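Local coordinates for putative ABC transporter, periplasmic binding protein, amino acid (Neisseria gonorrhoeae, PDB 2YLN) that probably captures L-cystine as the periplasmic solute receptor of an amino acid ABC transporter, closing its two lobes around the bound amino acid, at residues 82-85 with 86-90; 103-106 with 107-110; 195-198 with 199-203. The protein carries 1 engineered substitution. All blocks are in the same frame, centred on the assembly; numbering follows the deposited sequence.

Contact 1 (82-85 with 86-90)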
ATOM      1  N   TYR A  82       0.235   9.734  -1.012  1.00  4.70           N
ATOM      2  CA  TYR A  82      -1.223   9.684  -1.192  1.00  4.10           C
ATOM      3  C   TYR A  82      -1.932   9.105   0.005  1.00  4.10           C
ATOM      4  O   TYR A  82      -2.906   9.692   0.488  1.00  4.35           O
ATOM      5  CB  TYR A  82      -1.519   8.862  -2.459  1.00  5.12           C
ATOM      6  CG  TYR A  82      -3.011   8.778  -2.752  1.00  4.58           C
ATOM      7  CD1 TYR A  82      -3.612   9.826  -3.415  1.00  5.08           C
ATOM      8  CD2 TYR A  82      -3.771   7.684  -2.439  1.00  5.19           C
ATOM      9  CE1 TYR A  82      -4.955   9.744  -3.745  1.00  5.24           C
ATOM     10  CE2 TYR A  82      -5.092   7.599  -2.757  1.00  5.78           C
ATOM     11  CZ  TYR A  82      -5.696   8.633  -3.437  1.00  4.60           C
ATOM     12  OH  TYR A  82      -7.019   8.611  -3.827  1.00  5.56           O
ATOM     13  N   ASP A  83      -1.504   7.956   0.503  1.00  4.01           N
ATOM     14  CA  ASP A  83      -2.234   7.313   1.584  1.00  4.46           C
ATOM     15  C   ASP A  83      -2.231   8.152   2.874  1.00  4.24           C
ATOM     16  O   ASP A  83      -3.202   8.217   3.615  1.00  4.42           O
ATOM     17  CB  ASP A  83      -1.696   5.925   1.927  1.00  4.27           C
ATOM     18  CG  ASP A  83      -1.895   4.912   0.838  1.00  3.93           C
ATOM     19  OD1 ASP A  83      -1.553   5.159  -0.342  1.00  5.59           O
ATOM     20  OD2 ASP A  83      -2.462   3.812   1.131  1.00  4.69           O
ATOM     21  N   VAL A  84      -1.068   8.762   3.128  1.00  4.17           N
ATOM     22  CA  VAL A  84      -0.918   9.613   4.294  1.00  4.72           C
ATOM     23  C   VAL A  84      -1.856  10.831   4.182  1.00  4.50           C
ATOM     24  O   VAL A  84      -2.517  11.202   5.164  1.00  5.10           O
ATOM     25  CB  VAL A  84       0.558  10.037   4.456  1.00  4.98           C
ATOM     26  CG1 VAL A  84       0.727  11.109   5.515  1.00  6.15           C
ATOM     27  CG2 VAL A  84       1.393   8.811   4.789  1.00  5.98           C
ATOM     28  N   GLU A  85      -1.837  11.504   3.041  1.00  4.83           N
ATOM     29  CA  GLU A  85      -2.646  12.697   2.860  1.00  5.03           C
ATOM     30  C   GLU A  85      -4.141  12.366   2.877  1.00  4.92           C
ATOM     31  O   GLU A  85      -4.930  13.121   3.422  1.00  5.67           O
ATOM     32  CB  GLU A  85      -2.223  13.478   1.622  1.00  5.33           C
ATOM     33  CG  GLU A  85      -0.791  13.952   1.643  1.00  6.67           C
ATOM     34  CD  GLU A  85      -0.352  14.852   2.781  1.00  7.32           C
ATOM     35  OE1 GLU A  85      -1.198  15.328   3.572  1.00 10.92           O
ATOM     36  OE2 GLU A  85       0.849  15.101   2.889  1.00  9.76           O
ATOM     37  N   VAL A  86      -4.553  11.232   2.287  1.00  4.76           N
ATOM     38  CA  VAL A  86      -5.922  10.823   2.375  1.00  4.97           C
ATOM     39  C   VAL A  86      -6.312  10.628   3.854  1.00  4.88           C
ATOM     40  O   VAL A  86      -7.353  11.061   4.300  1.00  4.96           O
ATOM     41  CB  VAL A  86      -6.196   9.540   1.576  1.00  5.40           C
ATOM     42  CG1 VAL A  86      -7.561   8.980   1.880  1.00  6.58           C
ATOM     43  CG2 VAL A  86      -6.120   9.809   0.074  1.00  6.74           C
ATOM     44  N   THR A  87      -5.428   9.951   4.618  1.00  4.60           N
ATOM     45  CA  THR A  87      -5.705   9.666   6.001  1.00  4.42           C
ATOM     46  C   THR A  87      -5.824  10.945   6.809  1.00  5.11           C
ATOM     47  O   THR A  87      -6.695  11.101   7.661  1.00  5.56           O
ATOM     48  CB  THR A  87      -4.673   8.702   6.580  1.00  5.15           C
ATOM     49  OG1 THR A  87      -4.699   7.480   5.871  1.00  5.93           O
ATOM     50  CG2 THR A  87      -4.952   8.408   8.066  1.00  7.30           C
ATOM     51  N   ARG A  88      -4.941  11.925   6.554  1.00  5.00           N
ATOM     52  CA  ARG A  88      -5.048  13.217   7.218  1.00  6.03           C
ATOM     53  C   ARG A  88      -6.399  13.864   6.915  1.00  5.76           C
ATOM     54  O   ARG A  88      -7.015  14.461   7.797  1.00  6.26           O
ATOM     55  CB  ARG A  88      -3.908  14.167   6.880  1.00  5.86           C
ATOM     56  CG  ARG A  88      -2.592  13.761   7.471  1.00  6.87           C
ATOM     57  CD  ARG A  88      -1.554  14.829   7.198  1.00  9.31           C
ATOM     58  NE  ARG A  88      -0.250  14.504   7.788  1.00  9.99           N
ATOM     59  CZ  ARG A  88       0.891  14.370   7.136  1.00 10.05           C
ATOM     60  NH1 ARG A  88       1.051  14.581   5.843  1.00  9.30           N
ATOM     61  NH2 ARG A  88       1.957  13.985   7.843  1.00 10.95           N
ATOM     62  N   ALA A  89      -6.842  13.790   5.668  1.00  5.64           N
ATOM     63  CA  ALA A  89      -8.115  14.412   5.269  1.00  5.86           C
ATOM     64  C   ALA A  89      -9.259  13.677   5.940  1.00  6.61           C
ATOM     65  O   ALA A  89     -10.231  14.326   6.378  1.00  7.14           O
ATOM     66  CB  ALA A  89      -8.212  14.396   3.753  1.00  7.27           C
ATOM     67  N   VAL A  90      -9.208  12.343   6.040  1.00  5.15           N
ATOM     68  CA  VAL A  90     -10.208  11.571   6.763  1.00  6.09           C
ATOM     69  C   VAL A  90     -10.243  12.037   8.210  1.00  6.96           C
ATOM     70  O   VAL A  90     -11.339  12.223   8.804  1.00  7.10           O
ATOM     71  CB  VAL A  90      -9.961  10.074   6.626  1.00  5.40           C
ATOM     72  CG1 VAL A  90     -10.766   9.273   7.627  1.00  6.64           C
ATOM     73  CG2 VAL A  90     -10.221   9.606   5.191  1.00  6.27           C
TER

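Contact 2 (103-106 with 107-110). With CYS (cysteine), chain B; CYS (cysteine), chain C.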
ATOM      1  N   THR A 103       6.275   1.887  10.297  1.00  5.23           N
ATOM      2  CA  THR A 103       6.382   0.442  10.556  1.00  5.18           C
ATOM      3  C   THR A 103       6.938  -0.278   9.352  1.00  5.24           C
ATOM      4  O   THR A 103       6.459  -0.038   8.230  1.00  5.68           O
ATOM      5  CB  THR A 103       5.034  -0.102  10.973  1.00  5.23           C
ATOM      6  OG1 THR A 103       4.568   0.605  12.135  1.00  6.09           O
ATOM      7  CG2 THR A 103       5.048  -1.583  11.272  1.00  6.74           C
ATOM      8  N   GLN A 104       7.875  -1.215   9.547  0.60  5.19           N
ATOM      9  CA  GLN A 104       8.337  -2.100   8.487  0.60  5.57           C
ATOM     10  C   GLN A 104       7.169  -2.868   7.911  0.60  5.58           C
ATOM     11  O   GLN A 104       6.314  -3.388   8.653  0.60  5.33           O
ATOM     12  CB  GLN A 104       9.367  -3.093   9.030  0.60  6.57           C
ATOM     13  CG  GLN A 104      10.651  -2.490   9.501  0.60  4.96           C
ATOM     14  CD  GLN A 104      11.398  -1.659   8.481  0.60  8.26           C
ATOM     15  OE1 GLN A 104      11.639  -0.414   8.654  0.60 13.03           O
ATOM     16  NE2 GLN A 104      11.761  -2.264   7.424  0.60 11.15           N
ATOM     17  N   TRP A 105       7.169  -3.072   6.597  1.00  5.51           N
ATOM     18  CA  TRP A 105       6.058  -3.768   5.977  1.00  5.19           C
ATOM     19  C   TRP A 105       5.789  -5.112   6.610  1.00  5.36           C
ATOM     20  O   TRP A 105       4.653  -5.475   6.906  1.00  5.11           O
ATOM     21  CB  TRP A 105       6.197  -3.930   4.425  1.00  6.46           C
ATOM     22  CG  TRP A 105       5.018  -4.719   4.012  1.00  5.43           C
ATOM     23  CD1 TRP A 105       4.931  -6.082   3.893  1.00  6.38           C
ATOM     24  CD2 TRP A 105       3.659  -4.304   4.083  1.00  5.09           C
ATOM     25  NE1 TRP A 105       3.649  -6.509   3.851  1.00  6.51           N
ATOM     26  CE2 TRP A 105       2.847  -5.421   4.027  1.00  5.43           C
ATOM     27  CE3 TRP A 105       3.037  -3.045   4.270  1.00  5.66           C
ATOM     28  CZ2 TRP A 105       1.501  -5.369   4.172  1.00  6.90           C
ATOM     29  CZ3 TRP A 105       1.681  -2.998   4.396  1.00  5.67           C
ATOM     30  CH2 TRP A 105       0.941  -4.124   4.392  1.00  6.85           C
ATOM     31  N   ASP A 106       6.834  -5.924   6.838  1.00  6.11           N
ATOM     32  CA  ASP A 106       6.613  -7.256   7.335  1.00  6.19           C
ATOM     33  C   ASP A 106       6.159  -7.328   8.741  1.00  5.47           C
ATOM     34  O   ASP A 106       5.794  -8.414   9.230  1.00  7.24           O
ATOM     35  CB  ASP A 106       7.825  -8.148   7.019  1.00  8.33           C
ATOM     36  CG  ASP A 106       7.934  -8.539   5.518  1.00  9.18           C
ATOM     37  OD1 ASP A 106       6.913  -8.655   4.872  1.00  8.14           O
ATOM     38  OD2 ASP A 106       9.006  -8.724   5.037  1.00 18.79           O
ATOM     39  N   SER A 107       6.057  -6.213   9.432  1.00  4.89           N
ATOM     40  CA  SER A 107       5.493  -6.057  10.753  1.00  5.36           C
ATOM     41  C   SER A 107       4.080  -5.435  10.732  1.00  4.56           C
ATOM     42  O   SER A 107       3.472  -5.266  11.785  1.00  6.53           O
ATOM     43  CB  SER A 107       6.373  -5.224  11.669  1.00  5.70           C
ATOM     44  OG  SER A 107       7.632  -5.852  11.868  1.00  6.98           O
ATOM     45  N   MET A 108       3.617  -5.003   9.554  1.00  4.89           N
ATOM     46  CA  MET A 108       2.445  -4.129   9.491  1.00  5.07           C
ATOM     47  C   MET A 108       1.151  -4.807   9.917  1.00  4.33           C
ATOM     48  O   MET A 108       0.453  -4.336  10.806  1.00  4.97           O
ATOM     49  CB  MET A 108       2.321  -3.535   8.098  1.00  5.10           C
ATOM     50  CG  MET A 108       1.294  -2.427   8.023  1.00  5.06           C
ATOM     51  SD  MET A 108       1.883  -0.854   8.766  1.00  5.06           S
ATOM     52  CE  MET A 108       3.087  -0.371   7.497  1.00  5.70           C
ATOM     53  N   MET A 109       0.796  -5.892   9.237  1.00  4.72           N
ATOM     54  CA  MET A 109      -0.490  -6.533   9.517  1.00  5.34           C
ATOM     55  C   MET A 109      -0.450  -7.278  10.835  1.00  5.69           C
ATOM     56  O   MET A 109      -1.437  -7.274  11.561  1.00  6.23           O
ATOM     57  CB  MET A 109      -0.946  -7.408   8.334  1.00  6.11           C
ATOM     58  CG  MET A 109      -1.012  -6.651   7.026  1.00  5.92           C
ATOM     59  SD  MET A 109      -1.859  -5.028   7.057  1.00  6.63           S
ATOM     60  CE  MET A 109      -3.526  -5.504   7.408  1.00  9.34           C
ATOM     61  N   ALA A 110       0.721  -7.813  11.211  1.00  6.74           N
ATOM     62  CA  ALA A 110       0.903  -8.345  12.533  1.00  7.06           C
ATOM     63  C   ALA A 110       0.679  -7.261  13.588  1.00  6.70           C
ATOM     64  O   ALA A 110       0.086  -7.487  14.653  1.00  7.86           O
ATOM     65  CB  ALA A 110       2.277  -9.004  12.674  1.00  9.77           C
TER
HETATM   66  N   CYS B 500      -0.075  -3.798  -1.338  1.00  4.96           N
HETATM   67  CA  CYS B 500       0.704  -4.397  -0.234  1.00  4.46           C
HETATM   68  C   CYS B 500      -0.114  -5.463   0.494  1.00  4.33           C
HETATM   69  O   CYS B 500      -1.353  -5.300   0.505  1.00  5.19           O
HETATM   70  CB  CYS B 500       1.129  -3.329   0.777  1.00  5.06           C
HETATM   71  SG  CYS B 500       2.200  -2.066   0.094  1.00  5.16           S
HETATM   72  OXT CYS B 500       0.506  -6.388   1.057  1.00  4.76           O
HETATM   73  N   CYS C 600       6.145  -1.130   0.119  0.80  4.38           N
HETATM   74  CA  CYS C 600       6.349  -2.561   0.451  0.80  3.93           C
HETATM   75  C   CYS C 600       6.918  -3.256  -0.797  0.80  5.08           C
HETATM   76  O   CYS C 600       7.143  -2.540  -1.808  0.80  4.72           O
HETATM   77  CB  CYS C 600       5.041  -3.194   0.845  0.80  4.87           C
HETATM   78  SG  CYS C 600       3.846  -3.201  -0.562  0.80  5.50           S
HETATM   79  OXT CYS C 600       7.111  -4.451  -0.686  0.80  7.44           O
HETATM   80  O   HOH W   1       2.394  -7.190   7.124  1.00  5.93           O
HETATM   81  O   HOH W   2       2.946  -8.628   9.353  1.00  8.70           O

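Contact 3 (195-198 with 199-203)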
ATOM      1  N   SER A 195      14.254  -3.820  -3.653  0.50  6.10           N
ATOM      2  CA  SER A 195      14.081  -4.882  -4.637  0.50  5.47           C
ATOM      3  C   SER A 195      14.628  -4.465  -6.010  0.50  5.46           C
ATOM      4  O   SER A 195      15.251  -5.255  -6.713  0.50  6.34           O
ATOM      5  CB  SER A 195      12.584  -5.327  -4.757  0.50  5.99           C
ATOM      6  OG  SER A 195      11.736  -4.327  -5.414  0.50  4.18           O
ATOM      7  N   LEU A 196      14.422  -3.193  -6.372  1.00  5.87           N
ATOM      8  CA  LEU A 196      14.922  -2.674  -7.645  1.00  7.19           C
ATOM      9  C   LEU A 196      16.451  -2.565  -7.598  1.00  7.06           C
ATOM     10  O   LEU A 196      17.107  -2.872  -8.594  1.00  8.46           O
ATOM     11  CB  LEU A 196      14.234  -1.387  -8.031  1.00  7.17           C
ATOM     12  CG  LEU A 196      12.723  -1.558  -8.246  1.00  7.22           C
ATOM     13  CD1 LEU A 196      12.090  -0.224  -8.530  1.00 11.46           C
ATOM     14  CD2 LEU A 196      12.413  -2.531  -9.382  1.00 10.94           C
ATOM     15  N   THR A 197      17.043  -2.151  -6.492  1.00  7.22           N
ATOM     16  CA  THR A 197      18.489  -2.195  -6.339  1.00  7.73           C
ATOM     17  C   THR A 197      19.024  -3.583  -6.662  1.00  8.13           C
ATOM     18  O   THR A 197      20.001  -3.746  -7.409  1.00  8.52           O
ATOM     19  CB  THR A 197      18.909  -1.767  -4.950  1.00  8.87           C
ATOM     20  OG1 THR A 197      18.569  -0.385  -4.844  1.00  9.96           O
ATOM     21  CG2 THR A 197      20.430  -1.976  -4.731  1.00 10.24           C
ATOM     22  N   LEU A 198      18.414  -4.598  -6.082  0.50  7.98           N
ATOM     23  CA  LEU A 198      18.916  -5.946  -6.317  0.50  8.35           C
ATOM     24  C   LEU A 198      18.860  -6.275  -7.795  0.50  8.30           C
ATOM     25  O   LEU A 198      19.843  -6.752  -8.379  0.50  9.33           O
ATOM     26  CB  LEU A 198      18.165  -6.994  -5.509  0.50  9.62           C
ATOM     27  CG  LEU A 198      18.370  -7.009  -3.997  0.50 11.57           C
ATOM     28  CD1 LEU A 198      19.823  -6.896  -3.629  0.50 11.77           C
ATOM     29  CD2 LEU A 198      17.618  -5.945  -3.277  0.50 16.82           C
ATOM     30  N   ILE A 199      17.751  -5.962  -8.466  1.00  7.90           N
ATOM     31  CA  ILE A 199      17.671  -6.286  -9.898  1.00  8.16           C
ATOM     32  C   ILE A 199      18.654  -5.514 -10.717  1.00  8.58           C
ATOM     33  O   ILE A 199      19.329  -6.062 -11.583  1.00  9.18           O
ATOM     34  CB  ILE A 199      16.214  -6.067 -10.383  1.00  8.36           C
ATOM     35  CG1 ILE A 199      15.241  -6.963  -9.614  1.00  8.41           C
ATOM     36  CG2 ILE A 199      16.135  -6.328 -11.897  1.00 11.15           C
ATOM     37  CD1 ILE A 199      13.758  -6.603  -9.882  1.00 11.31           C
ATOM     38  N   GLU A 200      18.825  -4.239 -10.391  1.00  8.56           N
ATOM     39  CA  GLU A 200      19.820  -3.427 -11.047  1.00  9.38           C
ATOM     40  C   GLU A 200      21.214  -3.976 -10.941  1.00  9.20           C
ATOM     41  O   GLU A 200      22.043  -3.854 -11.884  1.00 12.55           O
ATOM     42  CB  GLU A 200      19.794  -1.968 -10.528  1.00  9.35           C
ATOM     43  CG  GLU A 200      18.526  -1.235 -10.823  1.00  9.67           C
ATOM     44  CD  GLU A 200      18.071  -0.205  -9.857  1.00 12.07           C
ATOM     45  OE1 GLU A 200      18.798   0.154  -8.927  1.00 13.23           O
ATOM     46  OE2 GLU A 200      16.917   0.306 -10.126  1.00 13.08           O
ATOM     47  N   GLN A 201      21.536  -4.536  -9.798  1.00  9.39           N
ATOM     48  CA  GLN A 201      22.834  -5.088  -9.489  1.00  9.07           C
ATOM     49  C   GLN A 201      22.992  -6.557  -9.897  1.00 10.49           C
ATOM     50  O   GLN A 201      24.023  -7.135  -9.642  1.00 11.50           O
ATOM     51  CB  GLN A 201      23.113  -4.868  -7.985  1.00  9.94           C
ATOM     52  CG  GLN A 201      23.311  -3.452  -7.634  1.00  8.96           C
ATOM     53  CD  GLN A 201      23.501  -3.188  -6.165  1.00  8.66           C
ATOM     54  OE1 GLN A 201      23.167  -4.047  -5.355  1.00  9.51           O
ATOM     55  NE2 GLN A 201      24.079  -1.993  -5.818  1.00  8.92           N
ATOM     56  N   LYS A 202      21.957  -7.112 -10.500  1.00 10.22           N
ATOM     57  CA  LYS A 202      21.924  -8.523 -10.939  1.00 11.85           C
ATOM     58  C   LYS A 202      22.101  -9.477  -9.747  1.00 11.48           C
ATOM     59  O   LYS A 202      22.530 -10.615  -9.886  1.00 17.24           O
ATOM     60  CB  LYS A 202      22.892  -8.756 -12.131  1.00 13.11           C
ATOM     61  CG  LYS A 202      22.597  -7.797 -13.326  1.00 16.58           C
ATOM     62  CD  LYS A 202      23.573  -8.024 -14.511  1.00 23.33           C
ATOM     63  CE  LYS A 202      23.277  -7.103 -15.680  1.00 28.20           C
ATOM     64  NZ  LYS A 202      24.171  -7.384 -16.879  1.00 34.43           N
ATOM     65  N   ARG A 203      21.589  -9.068  -8.587  1.00 10.77           N
ATOM     66  CA  ARG A 203      21.516  -9.869  -7.375  1.00 11.59           C
ATOM     67  C   ARG A 203      20.157 -10.535  -7.202  1.00 11.32           C
ATOM     68  O   ARG A 203      19.992 -11.379  -6.325  1.00 13.34           O
ATOM     69  CB  ARG A 203      21.905  -9.045  -6.137  1.00 11.64           C
ATOM     70  CG  ARG A 203      23.370  -8.496  -6.223  1.00 14.10           C
ATOM     71  CD  ARG A 203      23.848  -7.992  -4.924  1.00 18.33           C
ATOM     72  NE  ARG A 203      23.206  -6.838  -4.539  1.00 18.15           N
ATOM     73  CZ  ARG A 203      22.811  -6.572  -3.277  1.00 20.98           C
ATOM     74  NH1 ARG A 203      22.648  -7.489  -2.356  1.00 25.97           N
ATOM     75  NH2 ARG A 203      22.339  -5.392  -3.015  1.00 17.30           N
TER

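Contact 1 (82-85 with 86-90)
The first turns of helix 82-94, in one lobe of this family 3 solute-binding protein, pair Tyr82 with Val86, Asp83 with Thr87, and both Val84 and Glu85 with Arg88. The Tyr82 ring leans forward along the helix, its CG anti to the backbone N (chi1 -179°), and receives Val86 CG2 over one face in a CH-pi contact, 3.8 Å from the ring centroid. A beta-branched valine suits this place because its CG2 methyl, held close to the backbone, lies over a ring one turn earlier. The phenol hydroxyl bonds to Tyr141 O, and Leu268 and Leu271 of helix 267-276 add to the apolar packing round the ring. Glu85 bends at chi2 (-58°) to set its OE2 3.0 Å from Arg88 NH1 in a salt bridge, the carboxylate and guanidinium planes 51° apart. Thr80 OG1 also bonds to that OE2, and Leu79 O takes a bond from Arg88 NH1. Val84 CG1 lies over one face of the same guanidinium, 3.5 Å from Arg88 NH1. One residue after Tyr82, Asp83 O accepts twice, from Thr87 N at 3.0 Å and from Thr87 OG1 at 2.8 Å, the donors arriving from opposite faces of the carbonyl plane.

Contact 2 (103-106 with 107-110)
A chi1 of 177° swings the Trp105 indole out past its own carbonyl carbon, and chi2 of -92° turns it broadside to Met108, whose CG takes the same turn (chi1 -169°). Met108 CB sits over the six-membered ring in a CH-pi contact, 3.9 Å from its centroid, and Met108 CG touches Trp105 CZ3 at 3.7 Å. Further bends fold the methionine back on Thr103, its CE lying 3.5 Å from Thr103 O; a flexible thioether is well suited to such a curled path. Met109 SD approaches the indole obliquely, a Met-aromatic contact at 4.0 Å from Trp105 CH2. The backbone turns tightly beneath, as Ser107 N bonds to Gln104 O and Met108 N to Trp105 O at 2.9 Å. Water 1 links Trp105 O to Met109 N, and water 2 joins Asp106 O to Ala110 N. Asp106 OD1 and OD2 are hydrogen-bonded to Thr172 OG1 and Leu171 N, respectively. On the opposite indole face lies the CB of the chain B cysteine, while the chain C cysteine brings its CB to 3.5 Å from Trp105 CG. Trp105, with Met108 behind it and Met109 SD obliquely beside it, forms one wall of the ligand pocket of this family 3 solute-binding protein.

Contact 3 (195-198 with 199-203)
Thr197 and Gln201, one helical turn apart, lie side by side and point the same way, with Thr197 CG2 3.5 Å from Gln201 OE1. The glutamine is extended beyond CG, which carries its amide along the threonine methyl. Arg203 instead kinks at chi3 (-69°), swinging its guanidinium back so that NE and NH2 both grip Gln201 OE1, NH2 at 2.8 Å; the oxygen lies close to the guanidinium plane. This side-on clasp lies just past the end of helix 192-200, which closes in a Schellman motif. Lys202 takes positive phi (60°), a backbone shape that an unbranched side chain tolerates better than a beta-branched one. Arg203 N then bonds to Leu198 O at 2.9 Å, and Lys202 N to Ile199 O at 3.0 Å. Glu200 is less regular: chi2 of 148°, away from a fully staggered value, brings its carboxylate alongside the preceding turn, where OE2 comes within 3.8 Å of Leu196 CB, and Tyr217 OH bonds to that same OE2. On the buried side of the helix Leu196 and Ile199 meet at their ends, Leu196 CD2 4.3 Å from Ile199 CD1, and both side chains rest on Thr207 of strand 206-210.

In the fold
Contacts 1 and 2 do not touch; their nearest atoms are about 9 Å apart, and strand 97-102 lies between them in the chain, its Phe100 packing against contact 1. Contact 3 lies across the chain's centre from contact 1, the two centres about 31 Å apart, with about 23 Å between the centres of contacts 2 and 3. Only contact 2 touches the ligand directly. The SG atoms of the two deposited cysteines lie at disulfide distance, as the halves of one cystine. Contact 1 stands a shell further back: Asp83 OD2 bonds to Tyr141 OH and to the backbone N of Gln123, whose O is hydrogen-bonded to the ligand. Contact 3 ends helix 192-200, which starts at the pocket residue Leu192.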